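Local coordinates for protein PTS-dependent dihydroxyacetone kinase, ADP-binding subunit dhaL (PDB 3CR3) that binds ADP with magnesium, has it converted to ATP by phosphoryl transfer from DhaM, and passes the phosphoryl group to dihydroxyacetone bound to DhaK, at residues 122-127 against 178-183; 102-107 against 126-131; 12-17 against 43-48. All blocks are in the same frame, centred on the assembly; numbering follows the deposited sequence.

How the interactions relate
All three contacts belong to one all-helical domain. Interactions 1 and 2 share Asp126 and Ile127 on helix 125-136, and their centres are 10 Å apart; Ser180 OG of the first lies 3.0 Å from Trp128 NE1 of the second, probably a hydrogen bond. Interaction 3, its centre 16 Å from that of interaction 1, meets it on helix 175-191, where Phe14 CD1 lies 3.4 Å from Leu183 CA. Interactions 2 and 3 do not touch, with nearest atoms about 8 Å apart, and sit on opposite sides of the chain's centre. Interaction 1 borders the ADP directly, whereas the side chains of Trp128 and Phe14 come to about 8 and 11 Å of the nucleotide.

Interaction 1: 122-127 against 178-183; sequences KTMVDI and QSSAYL. With ADP (adenosine-5'-diphosphate), chain G.
Ser180 OG is the polar atom around which this contact closes: Met124 covers it with its methyl group, CE lying 3.2 Å from OG, while Tyr83 OH, from outside the two segments, hydrogen-bonds to it and Trp128 NE1 is a probable second partner. The hydroxyl is therefore buried but paired. Met124 is present as selenomethionine. Its CG stands between the backbone N and the carbonyl carbon (chi1 68°), and a bend at the selenium brings CE back over the serine, with CB also near OG at 3.5 Å. Three residues on, in helix 125-136, Ile127 splits its work between two branches. CG2 presses on Ser180 CB at a tight 3.4 Å, and CD1, at the end of the other branch, meets Ala181 CB at 3.7 Å.

The same loop also faces ADP. Met124 N donates to the ribose O2' (3.2 Å), and Thr123 borders the adenine with CB, CG2 and OG1, CB being 3.4 Å from N3. Thr123 also caps the turn leading into helix 125-136: OG1 accepts from Val125 N, and Asp126 OD2 receives a weak bond from Thr123 N, giving a capping box. At this edge of the pocket the adenine is probably read by van der Waals fit, with the ribose held by a main-chain N-H, on a loop that the capping box ties to the helix start and that packs on helix 175-191.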
loop_
_atom_site.group_PDB
_atom_site.type_symbol
_atom_site.label_atom_id
_atom_site.label_comp_id
_atom_site.label_asym_id
_atom_site.label_seq_id
_atom_site.Cartn_x
_atom_site.Cartn_y
_atom_site.Cartn_z
ATOM N N LYS A 122 1.364 3.701 26.149
ATOM C CA LYS A 122 1.764 5.073 25.790
ATOM C C LYS A 122 0.685 5.777 24.981
ATOM O O LYS A 122 0.954 6.311 23.922
ATOM C CB LYS A 122 3.119 5.110 25.060
ATOM C CG LYS A 122 3.899 6.438 25.135
ATOM C CD LYS A 122 4.830 6.515 23.918
ATOM C CE LYS A 122 5.831 7.647 23.965
ATOM N NZ LYS A 122 6.905 7.453 24.988
ATOM N N THR A 123 -0.551 5.757 25.472
ATOM C CA THR A 123 -1.622 6.542 24.849
ATOM C C THR A 123 -2.418 7.236 25.958
ATOM O O THR A 123 -2.173 6.985 27.141
ATOM C CB THR A 123 -2.608 5.675 24.051
ATOM O OG1 THR A 123 -3.391 4.891 24.962
ATOM C CG2 THR A 123 -1.907 4.764 23.039
HETATM N N MSE A 124 -3.394 8.059 25.553
HETATM C CA MSE A 124 -4.330 8.729 26.463
HETATM C C MSE A 124 -5.047 7.767 27.412
HETATM O O MSE A 124 -5.461 8.169 28.464
HETATM C CB MSE A 124 -5.362 9.534 25.673
HETATM C CG MSE A 124 -6.337 8.661 24.857
HETATM SE SE MSE A 124 -7.563 9.752 23.752
HETATM C CE MSE A 124 -8.667 10.437 25.098
ATOM N N VAL A 125 -5.217 6.513 27.010
ATOM C CA VAL A 125 -5.740 5.449 27.884
ATOM C C VAL A 125 -5.024 5.434 29.249
ATOM O O VAL A 125 -5.644 5.216 30.293
ATOM C CB VAL A 125 -5.629 4.056 27.184
ATOM C CG1 VAL A 125 -5.817 2.907 28.169
ATOM C CG2 VAL A 125 -6.650 3.937 26.047
ATOM N N ASP A 126 -3.727 5.718 29.234
ATOM C CA ASP A 126 -2.917 5.680 30.460
ATOM C C ASP A 126 -3.373 6.723 31.471
ATOM O O ASP A 126 -3.454 6.445 32.659
ATOM C CB ASP A 126 -1.444 5.884 30.127
ATOM C CG ASP A 126 -0.941 4.900 29.110
ATOM O OD1 ASP A 126 -1.549 3.816 28.966
ATOM O OD2 ASP A 126 0.060 5.214 28.440
ATOM N N ILE A 127 -3.699 7.923 30.992
ATOM C CA ILE A 127 -4.097 8.970 31.900
ATOM C C ILE A 127 -5.584 8.861 32.263
ATOM O O ILE A 127 -5.961 9.169 33.402
ATOM C CB ILE A 127 -3.655 10.395 31.410
ATOM C CG1 ILE A 127 -3.792 11.437 32.533
ATOM C CG2 ILE A 127 -4.414 10.803 30.168
ATOM C CD1 ILE A 127 -2.892 12.672 32.365
ATOM N N GLN A 178 -1.095 14.281 26.959
ATOM C CA GLN A 178 -1.072 15.690 27.331
ATOM C C GLN A 178 -2.414 16.380 27.097
ATOM O O GLN A 178 -2.883 17.136 27.949
ATOM C CB GLN A 178 0.030 16.458 26.577
ATOM C CG GLN A 178 0.135 17.933 26.952
ATOM C CD GLN A 178 0.490 18.166 28.397
ATOM O OE1 GLN A 178 -0.388 18.298 29.261
ATOM N NE2 GLN A 178 1.779 18.206 28.682
ATOM N N SER A 179 -3.022 16.151 25.942
ATOM C CA SER A 179 -4.305 16.799 25.702
ATOM C C SER A 179 -5.333 16.242 26.710
ATOM O O SER A 179 -6.131 16.979 27.241
ATOM C CB SER A 179 -4.746 16.660 24.235
ATOM O OG SER A 179 -4.926 15.288 23.892
ATOM N N SER A 180 -5.258 14.957 27.042
ATOM C CA SER A 180 -6.154 14.421 28.081
ATOM C C SER A 180 -5.917 15.005 29.475
ATOM O O SER A 180 -6.861 15.133 30.253
ATOM C CB SER A 180 -6.162 12.890 28.119
ATOM O OG SER A 180 -6.855 12.347 27.003
ATOM N N ALA A 181 -4.673 15.365 29.784
ATOM C CA ALA A 181 -4.348 16.037 31.047
ATOM C C ALA A 181 -5.058 17.395 31.153
ATOM O O ALA A 181 -5.645 17.726 32.203
ATOM C CB ALA A 181 -2.813 16.202 31.212
ATOM N N TYR A 182 -5.024 18.164 30.064
ATOM C CA TYR A 182 -5.736 19.445 30.001
ATOM C C TYR A 182 -7.227 19.236 30.245
ATOM O O TYR A 182 -7.875 20.039 30.903
ATOM C CB TYR A 182 -5.552 20.121 28.628
ATOM C CG TYR A 182 -4.124 20.471 28.226
ATOM C CD1 TYR A 182 -3.157 20.836 29.173
ATOM C CD2 TYR A 182 -3.760 20.472 26.877
ATOM C CE1 TYR A 182 -1.831 21.177 28.770
ATOM C CE2 TYR A 182 -2.482 20.808 26.462
ATOM C CZ TYR A 182 -1.513 21.147 27.403
ATOM O OH TYR A 182 -0.251 21.458 26.954
ATOM N N LEU A 183 -7.770 18.153 29.702
ATOM C CA LEU A 183 -9.186 17.844 29.877
ATOM C C LEU A 183 -9.566 17.663 31.343
ATOM O O LEU A 183 -10.573 18.222 31.813
ATOM C CB LEU A 183 -9.564 16.588 29.072
ATOM C CG LEU A 183 -11.052 16.233 29.027
ATOM C CD1 LEU A 183 -11.852 17.372 28.379
ATOM C CD2 LEU A 183 -11.246 14.943 28.243
HETATM P PB ADP G . -2.959 10.848 14.504
HETATM O O1B ADP G . -2.290 11.984 13.798
HETATM O O2B ADP G . -3.926 10.111 13.642
HETATM O O3B ADP G . -1.987 9.931 15.247
HETATM P PA ADP G . -3.462 12.736 16.653
HETATM O O1A ADP G . -2.069 13.202 16.403
HETATM O O2A ADP G . -4.540 13.795 16.629
HETATM O O3A ADP G . -3.882 11.532 15.648
HETATM O "O5'" ADP G . -3.533 11.974 18.074
HETATM C "C5'" ADP G . -2.446 11.152 18.515
HETATM C "C4'" ADP G . -2.833 10.575 19.860
HETATM O "O4'" ADP G . -3.921 9.649 19.747
HETATM C "C3'" ADP G . -1.709 9.791 20.513
HETATM O "O3'" ADP G . -0.874 10.692 21.241
HETATM C "C2'" ADP G . -2.439 8.796 21.413
HETATM O "O2'" ADP G . -2.633 9.284 22.742
HETATM C "C1'" ADP G . -3.824 8.684 20.789
HETATM N N9 ADP G . -3.989 7.352 20.180
HETATM C C8 ADP G . -3.534 7.010 18.955
HETATM N N7 ADP G . -3.840 5.733 18.684
HETATM C C5 ADP G . -4.492 5.245 19.756
HETATM C C6 ADP G . -5.086 3.948 20.127
HETATM N N6 ADP G . -5.042 2.930 19.245
HETATM N N1 ADP G . -5.679 3.841 21.337
HETATM C C2 ADP G . -5.742 4.869 22.205
HETATM N N3 ADP G . -5.218 6.065 21.935
HETATM C C4 ADP G . -4.587 6.306 20.751
#

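Interaction 2: 102-107 against 126-131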
loop_
_atom_site.group_PDB
_atom_site.type_symbol
_atom_site.label_atom_id
_atom_site.label_comp_id
_atom_site.label_asym_id
_atom_site.label_seq_id
_atom_site.Cartn_x
_atom_site.Cartn_y
_atom_site.Cartn_z
ATOM N N GLU A 102 -18.149 7.601 37.228
ATOM C CA GLU A 102 -18.977 6.843 36.266
ATOM C C GLU A 102 -18.854 7.332 34.816
ATOM O O GLU A 102 -18.832 6.516 33.886
ATOM C CB GLU A 102 -20.446 6.861 36.689
ATOM C CG GLU A 102 -20.779 5.883 37.809
ATOM C CD GLU A 102 -21.653 4.739 37.347
ATOM O OE1 GLU A 102 -21.229 3.945 36.469
ATOM O OE2 GLU A 102 -22.786 4.642 37.863
ATOM N N LEU A 103 -18.781 8.654 34.633
ATOM C CA LEU A 103 -18.585 9.261 33.314
ATOM C C LEU A 103 -17.213 8.897 32.739
ATOM O O LEU A 103 -17.100 8.385 31.617
ATOM C CB LEU A 103 -18.753 10.792 33.370
ATOM C CG LEU A 103 -20.155 11.299 33.773
ATOM C CD1 LEU A 103 -20.201 12.833 33.905
ATOM C CD2 LEU A 103 -21.221 10.818 32.792
ATOM N N ILE A 104 -16.181 9.132 33.536
ATOM C CA ILE A 104 -14.815 8.864 33.128
ATOM C C ILE A 104 -14.681 7.377 32.793
ATOM O O ILE A 104 -14.023 7.019 31.822
ATOM C CB ILE A 104 -13.791 9.317 34.219
ATOM C CG1 ILE A 104 -13.949 10.815 34.539
ATOM C CG2 ILE A 104 -12.355 8.975 33.824
ATOM C CD1 ILE A 104 -14.009 11.751 33.303
ATOM N N TYR A 105 -15.343 6.530 33.584
ATOM C CA TYR A 105 -15.347 5.100 33.330
ATOM C C TYR A 105 -15.946 4.816 31.961
ATOM O O TYR A 105 -15.372 4.071 31.178
ATOM C CB TYR A 105 -16.135 4.346 34.410
ATOM C CG TYR A 105 -16.143 2.843 34.204
ATOM C CD1 TYR A 105 -15.257 2.028 34.896
ATOM C CD2 TYR A 105 -17.037 2.242 33.302
ATOM C CE1 TYR A 105 -15.258 0.647 34.713
ATOM C CE2 TYR A 105 -17.039 0.864 33.100
ATOM C CZ TYR A 105 -16.147 0.071 33.814
ATOM O OH TYR A 105 -16.142 -1.295 33.638
ATOM N N ALA A 106 -17.108 5.406 31.682
ATOM C CA ALA A 106 -17.730 5.255 30.363
ATOM C C ALA A 106 -16.738 5.659 29.269
ATOM O O ALA A 106 -16.522 4.910 28.335
ATOM C CB ALA A 106 -19.013 6.077 30.262
ATOM N N GLY A 107 -16.125 6.833 29.412
ATOM C CA GLY A 107 -15.170 7.349 28.409
ATOM C C GLY A 107 -13.974 6.428 28.190
ATOM O O GLY A 107 -13.612 6.138 27.056
ATOM N N ASP A 126 -3.727 5.718 29.234
ATOM C CA ASP A 126 -2.917 5.680 30.460
ATOM C C ASP A 126 -3.373 6.723 31.471
ATOM O O ASP A 126 -3.454 6.445 32.659
ATOM C CB ASP A 126 -1.444 5.884 30.127
ATOM C CG ASP A 126 -0.941 4.900 29.110
ATOM O OD1 ASP A 126 -1.549 3.816 28.966
ATOM O OD2 ASP A 126 0.060 5.214 28.440
ATOM N N ILE A 127 -3.699 7.923 30.992
ATOM C CA ILE A 127 -4.097 8.970 31.900
ATOM C C ILE A 127 -5.584 8.861 32.263
ATOM O O ILE A 127 -5.961 9.169 33.402
ATOM C CB ILE A 127 -3.655 10.395 31.410
ATOM C CG1 ILE A 127 -3.792 11.437 32.533
ATOM C CG2 ILE A 127 -4.414 10.803 30.168
ATOM C CD1 ILE A 127 -2.892 12.672 32.365
ATOM N N TRP A 128 -6.416 8.403 31.320
ATOM C CA TRP A 128 -7.833 8.173 31.611
ATOM C C TRP A 128 -7.943 7.167 32.752
ATOM O O TRP A 128 -8.697 7.381 33.704
ATOM C CB TRP A 128 -8.609 7.702 30.360
ATOM C CG TRP A 128 -9.046 8.832 29.456
ATOM C CD1 TRP A 128 -8.262 9.546 28.578
ATOM C CD2 TRP A 128 -10.370 9.369 29.331
ATOM N NE1 TRP A 128 -9.022 10.518 27.937
ATOM C CE2 TRP A 128 -10.314 10.428 28.386
ATOM C CE3 TRP A 128 -11.592 9.081 29.943
ATOM C CZ2 TRP A 128 -11.445 11.172 28.025
ATOM C CZ3 TRP A 128 -12.701 9.839 29.605
ATOM C CH2 TRP A 128 -12.618 10.867 28.650
ATOM N N SER A 129 -7.147 6.100 32.673
ATOM C CA SER A 129 -7.122 5.053 33.704
ATOM C C SER A 129 -6.576 5.556 35.028
ATOM O O SER A 129 -7.177 5.315 36.081
ATOM C CB SER A 129 -6.294 3.858 33.242
ATOM O OG SER A 129 -6.288 2.843 34.237
ATOM N N ALA A 130 -5.433 6.243 34.980
ATOM C CA ALA A 130 -4.814 6.798 36.197
ATOM C C ALA A 130 -5.735 7.805 36.888
ATOM O O ALA A 130 -5.838 7.837 38.119
ATOM C CB ALA A 130 -3.437 7.434 35.871
ATOM N N PHE A 131 -6.421 8.621 36.088
ATOM C CA PHE A 131 -7.319 9.641 36.633
ATOM C C PHE A 131 -8.543 9.025 37.309
ATOM O O PHE A 131 -8.926 9.443 38.416
ATOM C CB PHE A 131 -7.729 10.614 35.520
ATOM C CG PHE A 131 -8.680 11.684 35.954
ATOM C CD1 PHE A 131 -8.310 12.625 36.928
ATOM C CD2 PHE A 131 -9.931 11.799 35.350
ATOM C CE1 PHE A 131 -9.187 13.642 37.317
ATOM C CE2 PHE A 131 -10.816 12.821 35.719
ATOM C CZ PHE A 131 -10.447 13.745 36.700
#
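Trp128 and Phe131, one turn apart on helix 125-136, receive Ile104 of helix 100-115. The two helices are neighbours in the antiparallel helical barrel of the DhaL fold; the short segments run at 154° to each other, with axes 9.8 Å apart, and no hydrogen bond joins them.

The packed side is made by Ile104 and Gly107 against the two aromatic residues. The Ile104 side chain crosses those of Trp128 and Phe131 at about a right angle. Its CG2 stands anti to the backbone N, with CG1 beside that N (chi1 -57°); CG2 thereby lies between the two aromatic residues, 4.0 Å from both Trp128 CE3 and Phe131 CD2, and CG1 adds a contact with Phe131 CE2 at 3.9 Å. Because Gly107 carries no side chain, the benzene end of the indole can move in against its backbone, and CZ3 stands 3.7 Å from Gly107 CA. Phe184 of helix 175-191 is stacked on Phe131 and edge-to-face with Trp128, while Ala86 and Met90 of helix 79-94 also touch the indole.

The outward side is loose by comparison. The CB of Tyr105 and that of Ser129 turn away from the opposing helix; Tyr105 is exposed and Ser129 partly so, and neither makes a contact across the pair. Back on the buried side, the carbonyl oxygen Ile104 O lies in the plane of the indole, at its edge, 3.7 Å from Trp128 CE3.

Interaction 3: 12-17 against 43-48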
loop_
_atom_site.group_PDB
_atom_site.type_symbol
_atom_site.label_atom_id
_atom_site.label_comp_id
_atom_site.label_asym_id
_atom_site.label_seq_id
_atom_site.Cartn_x
_atom_site.Cartn_y
_atom_site.Cartn_z
ATOM N N GLY A 12 -15.287 24.942 27.870
ATOM C CA GLY A 12 -14.738 26.241 27.485
ATOM C C GLY A 12 -13.311 26.397 27.978
ATOM O O GLY A 12 -12.439 26.812 27.220
ATOM N N LYS A 13 -13.083 26.061 29.252
ATOM C CA LYS A 13 -11.741 26.074 29.839
ATOM C C LYS A 13 -10.806 25.086 29.162
ATOM O O LYS A 13 -9.635 25.383 28.981
ATOM C CB LYS A 13 -11.786 25.791 31.339
ATOM C CG LYS A 13 -12.308 26.955 32.174
ATOM C CD LYS A 13 -12.231 26.616 33.653
ATOM C CE LYS A 13 -12.648 27.809 34.502
ATOM N NZ LYS A 13 -11.728 28.969 34.312
ATOM N N PHE A 14 -11.326 23.904 28.814
ATOM C CA PHE A 14 -10.584 22.906 28.038
ATOM C C PHE A 14 -10.199 23.449 26.652
ATOM O O PHE A 14 -9.032 23.397 26.269
ATOM C CB PHE A 14 -11.375 21.594 27.927
ATOM C CG PHE A 14 -10.718 20.559 27.047
ATOM C CD1 PHE A 14 -9.430 20.083 27.334
ATOM C CD2 PHE A 14 -11.380 20.055 25.943
ATOM C CE1 PHE A 14 -8.825 19.130 26.519
ATOM C CE2 PHE A 14 -10.789 19.084 25.124
ATOM C CZ PHE A 14 -9.518 18.629 25.402
ATOM N N ASN A 15 -11.170 23.984 25.912
ATOM C CA ASN A 15 -10.871 24.661 24.645
ATOM C C ASN A 15 -9.765 25.710 24.794
ATOM O O ASN A 15 -8.895 25.806 23.933
ATOM C CB ASN A 15 -12.127 25.303 24.055
ATOM C CG ASN A 15 -11.869 25.996 22.721
ATOM O OD1 ASN A 15 -11.276 25.426 21.808
ATOM N ND2 ASN A 15 -12.332 27.237 22.606
ATOM N N GLU A 16 -9.800 26.477 25.888
ATOM C CA GLU A 16 -8.783 27.496 26.174
ATOM C C GLU A 16 -7.385 26.900 26.365
ATOM O O GLU A 16 -6.423 27.403 25.815
ATOM C CB GLU A 16 -9.165 28.339 27.400
ATOM C CG GLU A 16 -10.231 29.395 27.152
ATOM C CD GLU A 16 -10.810 29.968 28.441
ATOM O OE1 GLU A 16 -10.093 29.999 29.479
ATOM O OE2 GLU A 16 -11.992 30.397 28.421
ATOM N N LYS A 17 -7.281 25.835 27.159
ATOM C CA LYS A 17 -6.009 25.121 27.327
ATOM C C LYS A 17 -5.503 24.565 26.002
ATOM O O LYS A 17 -4.298 24.557 25.747
ATOM C CB LYS A 17 -6.179 23.970 28.311
ATOM C CG LYS A 17 -6.331 24.391 29.755
ATOM C CD LYS A 17 -4.994 24.789 30.351
ATOM C CE LYS A 17 -5.090 24.981 31.842
ATOM N NZ LYS A 17 -3.721 25.113 32.446
ATOM N N ARG A 43 -8.826 22.799 16.128
ATOM C CA ARG A 43 -9.939 22.767 15.172
ATOM C C ARG A 43 -11.186 22.148 15.809
ATOM O O ARG A 43 -12.257 22.762 15.846
ATOM C CB ARG A 43 -9.512 21.953 13.954
ATOM C CG ARG A 43 -10.540 21.780 12.848
ATOM C CD ARG A 43 -9.868 21.228 11.580
ATOM N NE ARG A 43 -8.689 22.012 11.194
ATOM C CZ ARG A 43 -7.428 21.565 11.187
ATOM N NH1 ARG A 43 -7.146 20.315 11.526
ATOM N NH2 ARG A 43 -6.440 22.384 10.823
ATOM N N GLY A 44 -11.030 20.939 16.334
ATOM C CA GLY A 44 -12.148 20.204 16.892
ATOM C C GLY A 44 -12.827 20.920 18.041
ATOM O O GLY A 44 -14.055 20.911 18.139
HETATM N N MSE A 45 -12.026 21.529 18.915
HETATM C CA MSE A 45 -12.564 22.207 20.081
HETATM C C MSE A 45 -13.092 23.612 19.760
HETATM O O MSE A 45 -14.059 24.062 20.380
HETATM C CB MSE A 45 -11.570 22.209 21.248
HETATM C CG MSE A 45 -11.475 20.855 21.981
HETATM SE SE MSE A 45 -13.222 20.179 22.607
HETATM C CE MSE A 45 -13.752 21.645 23.739
ATOM N N SER A 46 -12.483 24.290 18.791
ATOM C CA SER A 46 -13.038 25.571 18.321
ATOM C C SER A 46 -14.418 25.326 17.730
ATOM O O SER A 46 -15.381 25.953 18.138
ATOM C CB SER A 46 -12.123 26.254 17.308
ATOM O OG SER A 46 -11.642 25.317 16.370
ATOM N N GLU A 47 -14.505 24.376 16.806
ATOM C CA GLU A 47 -15.776 23.929 16.250
ATOM C C GLU A 47 -16.780 23.452 17.297
ATOM O O GLU A 47 -17.956 23.797 17.206
ATOM C CB GLU A 47 -15.541 22.861 15.185
ATOM C CG GLU A 47 -14.898 23.423 13.926
ATOM C CD GLU A 47 -15.753 24.508 13.272
ATOM O OE1 GLU A 47 -16.940 24.237 12.983
ATOM O OE2 GLU A 47 -15.236 25.624 13.055
ATOM N N THR A 48 -16.319 22.687 18.294
ATOM C CA THR A 48 -17.171 22.258 19.406
ATOM C C THR A 48 -17.801 23.453 20.134
ATOM O O THR A 48 -19.012 23.500 20.319
ATOM C CB THR A 48 -16.409 21.347 20.407
ATOM O OG1 THR A 48 -16.088 20.111 19.766
ATOM C CG2 THR A 48 -17.258 21.050 21.640
#
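Met45, a selenomethionine, sets its selenium beside the ring of Phe14 in a Met-aromatic contact. SE is 4.8 Å from the ring centroid and 75° off the ring normal, which places it at the edge and not over a face. The apolar part continues from the same side chain, bent at both chi2 and chi3: this curl brings methyl CE to 3.6 Å from Phe14 CD2, while CG comes to 3.7 Å from CE2. The two side chains cross at about a right angle.

Helices 4-20 and 37-54 are joined here as an antiparallel pair, their short segments at 147° with axes 9.5 Å apart. Leu183 and Thr186 of helix 175-191 also touch Phe14, so its ring sits among three helices of the helical barrel.

Polar atoms meet without bonding across the pair. Asn15 slides past Met45 in the opposite direction, and its OD1 lies 3.3 Å from Met45 CB and 3.4 Å from Ser46 N, at an angle too poor for a hydrogen bond; the hydrogen bond to this oxygen comes from Gln19 NE2, a turn on in its own helix. Within helix 37-54, Thr48 OG1 donates to Gly44 O at 2.7 Å, and Thr48 N reaches that oxygen from the other face of the carbonyl plane.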